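Local coordinates for fructuronate-tagaturonate epimerase UxaE from Cohnella laeviribosi in complex with 1 glycerol (Cohnella laeviribosi, PDB 6IL9), which catalyses the interconversion of tagaturonate and fructuronate by epimerisation, probably using the zinc ion bound in its TIM barrel, at residues Q5-I8 against E9-A12; N71-V74 against L75-H78; Y144-Q148 against E149-E153; R389-Q392 against Y393-H397; H439-Y442 against G443-Q447. All blocks are in the same frame, centred on the assembly; numbering follows the deposited sequence.

Contact 1. Residues Q5-I8 against E9-A12; sequences QSII and ERLA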
# COMPACT_ATOMS: atom_id res chain seq x y z
N GLN A 5 -8.51 0.84 -37.20
CA GLN A 5 -8.39 1.80 -38.30
C GLN A 5 -9.15 3.09 -37.98
O GLN A 5 -8.67 4.18 -38.30
CB GLN A 5 -8.91 1.16 -39.59
CG GLN A 5 -8.84 2.03 -40.82
CD GLN A 5 -9.14 1.25 -42.08
OE1 GLN A 5 -8.45 0.28 -42.41
NE2 GLN A 5 -10.20 1.64 -42.79
N SER A 6 -10.32 2.98 -37.36
CA SER A 6 -11.08 4.18 -37.00
C SER A 6 -10.29 5.04 -36.03
O SER A 6 -10.13 6.25 -36.23
CB SER A 6 -12.44 3.78 -36.41
OG SER A 6 -13.10 4.89 -35.83
N ILE A 7 -9.77 4.43 -34.96
CA ILE A 7 -9.02 5.18 -33.96
C ILE A 7 -7.80 5.85 -34.58
O ILE A 7 -7.53 7.04 -34.34
CB ILE A 7 -8.62 4.25 -32.80
CG1 ILE A 7 -9.87 3.79 -32.05
CG2 ILE A 7 -7.62 4.94 -31.87
CD1 ILE A 7 -9.65 2.54 -31.21
N ILE A 8 -7.04 5.10 -35.37
CA ILE A 8 -5.82 5.64 -35.97
C ILE A 8 -6.15 6.81 -36.89
O ILE A 8 -5.45 7.84 -36.89
CB ILE A 8 -5.06 4.53 -36.72
CG1 ILE A 8 -4.48 3.53 -35.72
CG2 ILE A 8 -3.96 5.11 -37.59
CD1 ILE A 8 -4.11 2.19 -36.33
N GLU A 9 -7.23 6.70 -37.67
CA GLU A 9 -7.59 7.79 -38.57
C GLU A 9 -8.05 9.01 -37.80
O GLU A 9 -7.66 10.14 -38.12
CB GLU A 9 -8.67 7.31 -39.56
CG GLU A 9 -8.06 6.54 -40.74
CD GLU A 9 -9.09 5.76 -41.54
OE1 GLU A 9 -8.68 4.99 -42.44
OE2 GLU A 9 -10.31 5.90 -41.28
N ARG A 10 -8.85 8.81 -36.74
CA ARG A 10 -9.28 9.95 -35.93
C ARG A 10 -8.12 10.57 -35.17
O ARG A 10 -8.12 11.79 -34.92
CB ARG A 10 -10.38 9.52 -34.96
CG ARG A 10 -11.69 9.25 -35.67
CD ARG A 10 -12.76 8.81 -34.73
NE ARG A 10 -12.62 7.42 -34.32
CZ ARG A 10 -12.56 7.02 -33.05
NH1 ARG A 10 -12.61 7.90 -32.07
NH2 ARG A 10 -12.46 5.72 -32.77
N LEU A 11 -7.13 9.77 -34.78
CA LEU A 11 -5.93 10.32 -34.17
C LEU A 11 -5.21 11.25 -35.14
O LEU A 11 -4.80 12.36 -34.78
CB LEU A 11 -5.01 9.19 -33.72
CG LEU A 11 -3.66 9.62 -33.15
CD1 LEU A 11 -3.85 10.47 -31.90
CD2 LEU A 11 -2.82 8.40 -32.83
N ALA A 12 -5.06 10.80 -36.40
CA ALA A 12 -4.45 11.64 -37.42
C ALA A 12 -5.22 12.94 -37.59
O ALA A 12 -4.63 14.00 -37.81
CB ALA A 12 -4.37 10.88 -38.74
O HOH W 1 -11.81 4.14 -41.96

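Contact 2. Residues N71-V74 against L75-H78; sequences NRLV and LNRH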
# COMPACT_ATOMS: atom_id res chain seq x y z
N ASN A 71 2.91 -6.15 -23.39
CA ASN A 71 3.42 -4.88 -23.88
C ASN A 71 4.08 -4.09 -22.76
O ASN A 71 4.98 -3.29 -23.02
CB ASN A 71 2.30 -4.07 -24.53
CG ASN A 71 2.01 -4.53 -25.95
OD1 ASN A 71 2.87 -5.14 -26.60
ND2 ASN A 71 0.81 -4.24 -26.44
N ARG A 72 3.66 -4.30 -21.51
CA ARG A 72 4.37 -3.67 -20.39
C ARG A 72 5.79 -4.20 -20.28
O ARG A 72 6.72 -3.45 -19.99
CB ARG A 72 3.61 -3.89 -19.08
CG ARG A 72 4.12 -3.04 -17.93
CD ARG A 72 5.15 -3.80 -17.07
NE ARG A 72 4.51 -4.80 -16.23
CZ ARG A 72 5.13 -5.55 -15.33
NH1 ARG A 72 6.44 -5.42 -15.15
NH2 ARG A 72 4.44 -6.42 -14.62
N LEU A 73 5.97 -5.50 -20.51
CA LEU A 73 7.32 -6.06 -20.45
C LEU A 73 8.19 -5.50 -21.56
O LEU A 73 9.38 -5.25 -21.36
CB LEU A 73 7.26 -7.59 -20.51
CG LEU A 73 6.43 -8.25 -19.40
CD1 LEU A 73 6.35 -9.75 -19.59
CD2 LEU A 73 7.02 -7.91 -18.04
N VAL A 74 7.60 -5.26 -22.74
CA VAL A 74 8.33 -4.61 -23.82
C VAL A 74 8.74 -3.20 -23.41
O VAL A 74 9.89 -2.78 -23.61
CB VAL A 74 7.49 -4.61 -25.10
CG1 VAL A 74 8.24 -3.91 -26.22
CG2 VAL A 74 7.10 -6.03 -25.48
N LEU A 75 7.82 -2.44 -22.81
CA LEU A 75 8.18 -1.10 -22.36
C LEU A 75 9.27 -1.16 -21.29
O LEU A 75 10.17 -0.31 -21.28
CB LEU A 75 6.95 -0.37 -21.81
CG LEU A 75 5.85 0.07 -22.78
CD1 LEU A 75 4.87 1.00 -22.06
CD2 LEU A 75 6.42 0.75 -24.00
N ASN A 76 9.21 -2.16 -20.40
CA ASN A 76 10.24 -2.32 -19.39
C ASN A 76 11.62 -2.46 -20.02
O ASN A 76 12.61 -1.93 -19.50
CB ASN A 76 9.96 -3.55 -18.53
CG ASN A 76 8.91 -3.31 -17.44
OD1 ASN A 76 8.46 -4.27 -16.81
ND2 ASN A 76 8.51 -2.06 -17.23
N ARG A 77 11.71 -3.19 -21.13
CA ARG A 77 13.01 -3.43 -21.76
C ARG A 77 13.59 -2.16 -22.37
O ARG A 77 14.80 -1.93 -22.31
CB ARG A 77 12.90 -4.52 -22.82
CG ARG A 77 14.18 -4.70 -23.65
CD ARG A 77 14.19 -6.00 -24.44
NE ARG A 77 12.98 -6.17 -25.25
CZ ARG A 77 11.94 -6.91 -24.90
NH1 ARG A 77 10.88 -7.01 -25.70
NH2 ARG A 77 11.95 -7.56 -23.73
N HIS A 78 12.74 -1.30 -22.94
CA HIS A 78 13.21 -0.13 -23.65
C HIS A 78 13.20 1.14 -22.81
O HIS A 78 13.85 2.13 -23.18
CB HIS A 78 12.38 0.09 -24.92
CG HIS A 78 12.48 -1.04 -25.90
ND1 HIS A 78 13.32 -0.99 -27.00
CD2 HIS A 78 11.88 -2.25 -25.95
CE1 HIS A 78 13.21 -2.12 -27.68
NE2 HIS A 78 12.34 -2.90 -27.07

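Contact 3. Residues Y144-Q148 against E149-E153; sequences YAVFQ and EGYTE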
# COMPACT_ATOMS: atom_id res chain seq x y z
N TYR A 144 2.50 1.57 -16.45
CA TYR A 144 1.82 2.37 -17.45
C TYR A 144 1.53 3.77 -16.93
O TYR A 144 1.49 4.73 -17.71
CB TYR A 144 0.54 1.67 -17.87
CG TYR A 144 0.74 0.57 -18.90
CD1 TYR A 144 1.32 0.85 -20.13
CD2 TYR A 144 0.34 -0.73 -18.65
CE1 TYR A 144 1.50 -0.14 -21.08
CE2 TYR A 144 0.53 -1.73 -19.59
CZ TYR A 144 1.10 -1.42 -20.80
OH TYR A 144 1.26 -2.42 -21.74
N ALA A 145 1.33 3.91 -15.62
CA ALA A 145 1.08 5.22 -15.04
C ALA A 145 2.29 6.13 -15.17
O ALA A 145 2.16 7.30 -15.56
CB ALA A 145 0.68 5.08 -13.57
N VAL A 146 3.49 5.64 -14.84
CA VAL A 146 4.64 6.53 -14.94
C VAL A 146 4.96 6.82 -16.40
O VAL A 146 5.48 7.90 -16.72
CB VAL A 146 5.88 5.99 -14.20
CG1 VAL A 146 5.60 5.85 -12.71
CG2 VAL A 146 6.36 4.66 -14.80
N PHE A 147 4.65 5.89 -17.30
CA PHE A 147 4.84 6.16 -18.73
C PHE A 147 3.86 7.23 -19.20
O PHE A 147 4.26 8.20 -19.86
CB PHE A 147 4.66 4.86 -19.52
CG PHE A 147 5.02 4.97 -20.99
CD1 PHE A 147 6.33 4.83 -21.41
CD2 PHE A 147 4.03 5.19 -21.93
CE1 PHE A 147 6.66 4.92 -22.76
CE2 PHE A 147 4.36 5.29 -23.29
CZ PHE A 147 5.67 5.15 -23.69
N GLN A 148 2.59 7.10 -18.84
CA GLN A 148 1.58 8.08 -19.21
C GLN A 148 1.96 9.48 -18.76
O GLN A 148 1.76 10.46 -19.50
CB GLN A 148 0.23 7.69 -18.61
CG GLN A 148 -0.87 8.70 -18.90
CD GLN A 148 -2.19 8.28 -18.29
OE1 GLN A 148 -2.57 7.11 -18.33
NE2 GLN A 148 -2.89 9.24 -17.71
N GLU A 149 2.48 9.61 -17.55
CA GLU A 149 2.79 10.90 -16.95
C GLU A 149 4.23 11.33 -17.17
O GLU A 149 4.62 12.41 -16.68
CB GLU A 149 2.50 10.86 -15.45
CG GLU A 149 1.06 10.60 -15.11
CD GLU A 149 0.16 11.75 -15.53
OE1 GLU A 149 0.63 12.91 -15.52
OE2 GLU A 149 -1.01 11.48 -15.86
N GLY A 150 5.03 10.54 -17.87
CA GLY A 150 6.42 10.89 -18.10
C GLY A 150 7.19 11.10 -16.82
O GLY A 150 7.98 12.05 -16.71
N TYR A 151 6.94 10.26 -15.82
CA TYR A 151 7.56 10.38 -14.51
C TYR A 151 8.75 9.42 -14.47
O TYR A 151 8.57 8.21 -14.35
CB TYR A 151 6.56 10.06 -13.41
CG TYR A 151 7.09 10.17 -12.00
CD1 TYR A 151 7.09 11.38 -11.33
CD2 TYR A 151 7.55 9.04 -11.33
CE1 TYR A 151 7.56 11.49 -10.03
CE2 TYR A 151 8.03 9.13 -10.02
CZ TYR A 151 8.02 10.36 -9.38
OH TYR A 151 8.49 10.46 -8.09
N THR A 152 9.96 9.98 -14.57
CA THR A 152 11.16 9.17 -14.70
C THR A 152 11.96 9.06 -13.42
O THR A 152 13.03 8.45 -13.42
CB THR A 152 12.06 9.74 -15.81
OG1 THR A 152 12.55 11.03 -15.40
CG2 THR A 152 11.28 9.90 -17.10
N GLU A 153 11.47 9.63 -12.31
CA GLU A 153 12.21 9.66 -11.06
C GLU A 153 12.27 8.31 -10.36
O GLU A 153 13.08 8.15 -9.45
CB GLU A 153 11.61 10.69 -10.11
CG GLU A 153 11.99 12.12 -10.43
CD GLU A 153 11.39 12.61 -11.73
OE1 GLU A 153 10.17 12.40 -11.94
OE2 GLU A 153 12.13 13.19 -12.55
O HOH W 2 -2.01 12.23 -17.92

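Contact 4. Residues R389-Q392 against Y393-H397; sequences RMHQ and YALEH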
# COMPACT_ATOMS: atom_id res chain seq x y z
N ARG A 389 -27.30 1.87 -4.94
CA ARG A 389 -27.30 0.41 -5.03
C ARG A 389 -26.09 -0.19 -4.33
O ARG A 389 -26.20 -1.21 -3.64
CB ARG A 389 -27.37 -0.01 -6.49
CG ARG A 389 -28.71 0.32 -7.15
CD ARG A 389 -28.71 -0.05 -8.61
NE ARG A 389 -28.24 -1.42 -8.79
CZ ARG A 389 -27.25 -1.77 -9.60
NH1 ARG A 389 -26.60 -0.85 -10.31
NH2 ARG A 389 -26.90 -3.05 -9.69
N MET A 390 -24.91 0.42 -4.51
CA MET A 390 -23.69 -0.09 -3.87
C MET A 390 -23.75 0.08 -2.35
O MET A 390 -23.35 -0.83 -1.61
CB MET A 390 -22.46 0.62 -4.45
CG MET A 390 -22.20 0.33 -5.94
SD MET A 390 -20.72 1.13 -6.67
CE MET A 390 -19.40 0.27 -5.81
N HIS A 391 -24.22 1.23 -1.89
CA HIS A 391 -24.30 1.50 -0.45
C HIS A 391 -25.26 0.52 0.22
O HIS A 391 -24.94 -0.07 1.26
CB HIS A 391 -24.71 2.96 -0.25
CG HIS A 391 -24.92 3.39 1.17
ND1 HIS A 391 -24.23 4.46 1.72
CD2 HIS A 391 -25.77 2.96 2.14
CE1 HIS A 391 -24.64 4.66 2.96
NE2 HIS A 391 -25.57 3.76 3.24
N GLN A 392 -26.42 0.30 -0.39
CA GLN A 392 -27.40 -0.62 0.19
C GLN A 392 -26.86 -2.05 0.22
O GLN A 392 -27.06 -2.77 1.21
CB GLN A 392 -28.71 -0.56 -0.60
CG GLN A 392 -29.88 -1.22 0.11
CD GLN A 392 -30.14 -0.66 1.49
OE1 GLN A 392 -30.28 0.56 1.67
NE2 GLN A 392 -30.22 -1.54 2.49
N TYR A 393 -26.16 -2.46 -0.83
CA TYR A 393 -25.55 -3.79 -0.86
C TYR A 393 -24.50 -3.93 0.23
O TYR A 393 -24.44 -4.96 0.91
CB TYR A 393 -24.93 -4.04 -2.24
CG TYR A 393 -24.53 -5.46 -2.55
CD1 TYR A 393 -23.25 -5.92 -2.26
CD2 TYR A 393 -25.41 -6.33 -3.19
CE1 TYR A 393 -22.87 -7.21 -2.56
CE2 TYR A 393 -25.03 -7.62 -3.49
CZ TYR A 393 -23.77 -8.06 -3.18
OH TYR A 393 -23.39 -9.35 -3.49
N ALA A 394 -23.67 -2.90 0.41
CA ALA A 394 -22.69 -2.92 1.48
C ALA A 394 -23.36 -3.09 2.84
O ALA A 394 -22.88 -3.86 3.68
CB ALA A 394 -21.87 -1.63 1.44
N LEU A 395 -24.46 -2.37 3.08
CA LEU A 395 -25.21 -2.54 4.33
C LEU A 395 -25.66 -3.98 4.49
O LEU A 395 -25.57 -4.55 5.58
CB LEU A 395 -26.42 -1.62 4.34
CG LEU A 395 -26.22 -0.14 4.68
CD1 LEU A 395 -27.51 0.63 4.39
CD2 LEU A 395 -25.81 0.02 6.14
N GLU A 396 -26.16 -4.58 3.41
CA GLU A 396 -26.72 -5.92 3.50
C GLU A 396 -25.66 -6.98 3.74
O GLU A 396 -25.99 -8.05 4.27
CB GLU A 396 -27.49 -6.23 2.22
CG GLU A 396 -28.81 -5.48 2.13
CD GLU A 396 -29.45 -5.55 0.75
OE1 GLU A 396 -28.90 -6.25 -0.13
OE2 GLU A 396 -30.50 -4.90 0.56
N HIS A 397 -24.40 -6.73 3.37
CA HIS A 397 -23.35 -7.73 3.45
C HIS A 397 -22.20 -7.32 4.36
O HIS A 397 -21.15 -7.96 4.34
CB HIS A 397 -22.83 -8.05 2.04
CG HIS A 397 -23.86 -8.64 1.14
ND1 HIS A 397 -24.20 -9.97 1.19
CD2 HIS A 397 -24.65 -8.08 0.19
CE1 HIS A 397 -25.15 -10.21 0.29
NE2 HIS A 397 -25.44 -9.08 -0.32

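Contact 5. Residues H439-Y442 against G443-Q447; sequences HITY and GLLLQ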
# COMPACT_ATOMS: atom_id res chain seq x y z
N HIS A 439 -15.38 1.22 2.79
CA HIS A 439 -13.95 0.90 2.70
C HIS A 439 -13.75 -0.60 2.66
O HIS A 439 -13.04 -1.13 1.80
CB HIS A 439 -13.22 1.52 3.91
CG HIS A 439 -11.72 1.47 3.83
ND1 HIS A 439 -11.00 0.30 3.72
CD2 HIS A 439 -10.80 2.47 3.89
CE1 HIS A 439 -9.70 0.58 3.70
NE2 HIS A 439 -9.56 1.89 3.80
N ILE A 440 -14.42 -1.31 3.58
CA ILE A 440 -14.12 -2.71 3.86
C ILE A 440 -14.89 -3.65 2.94
O ILE A 440 -14.49 -4.82 2.80
CB ILE A 440 -14.42 -2.89 5.36
CG1 ILE A 440 -13.20 -2.54 6.21
CG2 ILE A 440 -14.92 -4.23 5.71
CD1 ILE A 440 -12.78 -1.14 6.17
N THR A 441 -15.94 -3.17 2.27
CA THR A 441 -16.78 -3.98 1.40
C THR A 441 -16.34 -3.91 -0.06
O THR A 441 -17.09 -4.34 -0.94
CB THR A 441 -18.25 -3.57 1.53
OG1 THR A 441 -18.41 -2.16 1.33
CG2 THR A 441 -18.83 -3.97 2.92
N TYR A 442 -15.14 -3.39 -0.34
CA TYR A 442 -14.69 -3.25 -1.73
C TYR A 442 -14.72 -4.59 -2.47
O TYR A 442 -15.13 -4.65 -3.64
CB TYR A 442 -13.28 -2.66 -1.78
CG TYR A 442 -12.21 -3.59 -1.23
CD1 TYR A 442 -12.04 -3.77 0.14
CD2 TYR A 442 -11.38 -4.32 -2.08
CE1 TYR A 442 -11.07 -4.63 0.64
CE2 TYR A 442 -10.41 -5.18 -1.59
CZ TYR A 442 -10.26 -5.33 -0.23
OH TYR A 442 -9.29 -6.18 0.25
N GLY A 443 -14.27 -5.66 -1.81
CA GLY A 443 -14.19 -6.95 -2.49
C GLY A 443 -15.57 -7.51 -2.78
O GLY A 443 -15.85 -7.97 -3.89
N LEU A 444 -16.46 -7.46 -1.78
CA LEU A 444 -17.84 -7.91 -1.97
C LEU A 444 -18.54 -7.13 -3.07
O LEU A 444 -19.37 -7.68 -3.80
CB LEU A 444 -18.63 -7.75 -0.68
CG LEU A 444 -18.23 -8.56 0.54
CD1 LEU A 444 -18.92 -7.95 1.74
CD2 LEU A 444 -18.63 -10.01 0.33
N LEU A 445 -18.29 -5.82 -3.15
CA LEU A 445 -18.95 -5.00 -4.16
C LEU A 445 -18.38 -5.27 -5.55
O LEU A 445 -19.13 -5.42 -6.52
CB LEU A 445 -18.79 -3.52 -3.81
CG LEU A 445 -19.62 -3.02 -2.63
CD1 LEU A 445 -19.08 -1.69 -2.09
CD2 LEU A 445 -21.08 -2.86 -3.04
N LEU A 446 -17.05 -5.33 -5.65
CA LEU A 446 -16.39 -5.50 -6.95
C LEU A 446 -16.71 -6.86 -7.55
O LEU A 446 -16.84 -6.99 -8.77
CB LEU A 446 -14.88 -5.34 -6.78
CG LEU A 446 -14.11 -4.13 -7.30
CD1 LEU A 446 -14.98 -3.04 -7.91
CD2 LEU A 446 -13.18 -3.57 -6.20
N GLN A 447 -16.81 -7.90 -6.71
CA GLN A 447 -17.04 -9.24 -7.22
C GLN A 447 -18.52 -9.62 -7.27
O GLN A 447 -18.84 -10.73 -7.70
CB GLN A 447 -16.26 -10.26 -6.39
CG GLN A 447 -14.77 -9.93 -6.29
CD GLN A 447 -13.90 -10.74 -7.25
OE1 GLN A 447 -13.91 -10.52 -8.47
NE2 GLN A 447 -13.12 -11.67 -6.69
O HOH W 3 -15.01 -6.80 0.76

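Contact 1. Residues Q5-I8 against E9-A12
Gln5 to Ala12 run as one unbroken stretch of alpha-helix, with the N-H groups of Glu9, Arg10, Leu11 and Ala12 bonded to the carbonyls four residues back; the shortest of these links joins Leu11 N to Ile7 O at 2.8 Å. Beyond this backbone, the main polar link is between Ser6 and Arg10. Arg10 turns its guanidinium side-on to the serine, and Ser6 OG lies near the guanidinium plane, 3.0 Å from NE and 3.2 Å from NH2. The bend at chi3 (-77°) swings the arginine back along the helix to this hydroxyl, and it also brings Arg10 NH2 to 3.3 Å from Ile7 CG1. NH2 has a second partner, a salt bridge to Glu37. The helix is amphipathic: Ile7, Ile8 and Leu11 face the antiparallel sheet of the N-terminal part, touching strands 29-36, 39-45 and 62-66, whereas Gln5 and Glu9 lie on the outer side. Those two side chains extend in the same direction, with Gln5 CG 3.4 Å from Glu9 OE1 and the amide and carboxylate planes 39° apart. A water bonded to Gln5 NE2 at 3.1 Å also lies close to Glu9 OE2, although that second separation is so short that the bridge remains doubtful.

Contact 2. Residues N71-V74 against L75-H78
Arg72 reaches Asn76 one helical turn ahead because its chain, after leaving the backbone with CG opposite the main-chain N (chi1 -168°), folds at chi2 (-94°) and again at chi3. The double bend lays CD 3.4 Å from Asn76 OD1 and presents NH1 to the same oxygen. The resulting hydrogen bond from Arg72 NH1 to Asn76 OD1 is 2.9 Å long and lies in the carbonyl plane of the amide, while the guanidinium and amide planes are turned 64° apart. Leu73 CD2 sits over one face of the guanidinium, toward its rim. Val74 O has several neighbours in the next turn. His78 N donates to Val74 O at 3.3 Å, Arg77 N adds a weak bond, and the imidazole brings CD2 edge-on to 3.1 Å from the same oxygen. Val74 and His78 point the same way, with CG1 4.0 Å from CD2, and Arg77 lays its guanidinium over Val74, NH1 3.9 Å from CG2. Outside partners hold the longer side chains: Arg72 NE pairs with Asp140 of helix 135-149, and Arg77 and His78 both reach Glu53. The amide of Asn76, held at OD1 by Arg72 and at ND2 by Thr82, has its rotation fixed, and in turn it should steady the guanidinium for its salt bridge with Asp140.

Contact 3. Residues Y144-Q148 against E149-E153
Val146 and Tyr151 are joined by both backbone and side chain where helix 135-149 ends. Among the backbone bonds, Glu149 N still donates to Ala145 O at 3.1 Å in the helical pattern. Tyr151 N then reaches back five residues to Val146 O, a 2.9 Å bond lying in the carbonyl plane. Inside it, Gly150 N donates to Phe147 O at 3.2 Å, but from above the carbonyl plane and not on a lone pair. Gly150 has a positive phi (58°), which takes the chain out of the helix and which glycine adopts with ease.

The polar side chains meet at Gln148 and Glu149, which point the same way with amide and carboxylate planes 48° apart. Gln148 NE2 is 3.1 Å from a water that also lies near Glu149 OE2, though too close for that link to be taken as certain. Firmer partners come from elsewhere: Glu149 OE1 forms a salt bridge with Arg112, OE2 accepts from Gln109, and Gln148 OE1 is bound by Lys40. The carboxylate, tucked in by a bend at chi2, is thus buried but well satisfied.

Apolar contact is limited to Val146 CG1 against the Tyr151 ring, 4.0 Å from CD2, neither squarely over its face nor at its edge.

The two nested bonds back into the last turn, with Gly150 at positive phi, make a Schellman motif, accompanied here by the apolar contact between Val146 and Tyr151; it ends a helix of the TIM barrel and leads the chain toward strand 156-162.

Contact 4. Residues R389-Q392 against Y393-H397
His391 and Leu395 make the close side-chain contact of this stretch of helix 384-402. The leucine puts CD1 at the edge of the imidazole, near the ring plane, 3.7 Å from CD2 and 3.9 Å from NE2. With CG opposite the backbone N of His391, chi1 177° sends CG outward, and the turn of the ring about chi2 leans its CD2 side toward Leu395. Its other side is committed as well: ND1 is hydrogen-bonded to Tyr387 OH one turn earlier, fixing the rotation of the ring. Beneath these groups the backbone is regular, with Ala394 N bonded to Met390 O at 2.9 Å and Leu395 N to His391 O at 3.0 Å.

Packing is slacker around Gln392 and Glu396, on the solvent side. Gln392 folds at chi2 (56°) so that its amide comes beside Leu395, OE1 3.9 Å from CD1. Glu396 stays extended and leans back over the preceding turn, placing OE2 3.8 Å from Gln392 CG. Amide and carboxylate planes stand 56° apart, and with Gln392 NE2 3.9 Å from Glu396 OE2 the pair only lies in loose proximity. A further cover forms within the later turn, where His397 CD2 sits over the centre of the Tyr393 ring.

Phe457 stacks edge-to-face with Tyr393. The inner flank rests on two helices that follow in the chain: His391, Ala394 and Leu395 touch Leu437 of helix 432-440, while Met390 and Tyr393 meet Leu445 of helix 442-446.

Contact 5. Residues H439-Y442 against G443-Q447
Thr441 and Tyr442 start a new helical turn, their carbonyls accepting from Leu445 N and Leu446 N, each at 2.9 Å. A water completes the junction, accepting from Leu444 N at 3.0 Å and donating to Ile440 O at 2.9 Å, so that the end of helix 432-440 and the start of helix 442-446 are bridged across the break. Thr441 occupies the N-cap position of the second helix, yet its hydroxyl makes no capping bond: OG1 instead bonds to Leu437 O, back in the preceding helix.

Further out, the Tyr442 ring folds over its own backbone. CG stands between the main-chain N and carbonyl carbon (chi1 68°), which sets one ring face above the next peptide, with Gly443 N 3.0 Å from Tyr442 CG. Gly443 CA adds a CH-pi contact, 4.2 Å from the ring centroid and 25° off its normal. The ring also takes a cation-pi contact from Arg99, and its OH is hydrogen-bonded to Tyr405 OH.

Leucines close the packing. Leu445 CD1 comes 3.5 Å from Thr441 OG1, and Leu444 CD1 approaches Thr441 CG2.

His439 NE2 is hydrogen-bonded to the phosphoserine at position 346, Tyr442 touches helix 125-131 and Trp372 of helix 369-382, its side chain about 9 Å from the bound glycerol, and helix 384-402 lies along Ile440, Thr441 and Leu444.

Overall arrangement
The five contacts follow one another along the chain. Contacts 2 and 3 form one touching pair and contacts 4 and 5 another, while contact 1 stands apart. Contact 1 lies on helix 2-12, against the N-terminal antiparallel sheet, its centre about 24 Å from those of contacts 2 and 3. Contact 2, on helix 69-78, touches contact 3 at the end of helix 135-149: Tyr144 packs on Asn71, Arg72 and Leu75, joining the N-terminal part to the eight-stranded barrel. Contacts 4 and 5 have centres about 10 Å apart, where Met390 and Tyr393 of helix 384-402 pack on residues 444-445. The touching pairs thus lie in different parts of the fold, one where the N-terminal part meets the barrel and the other among the C-terminal helices.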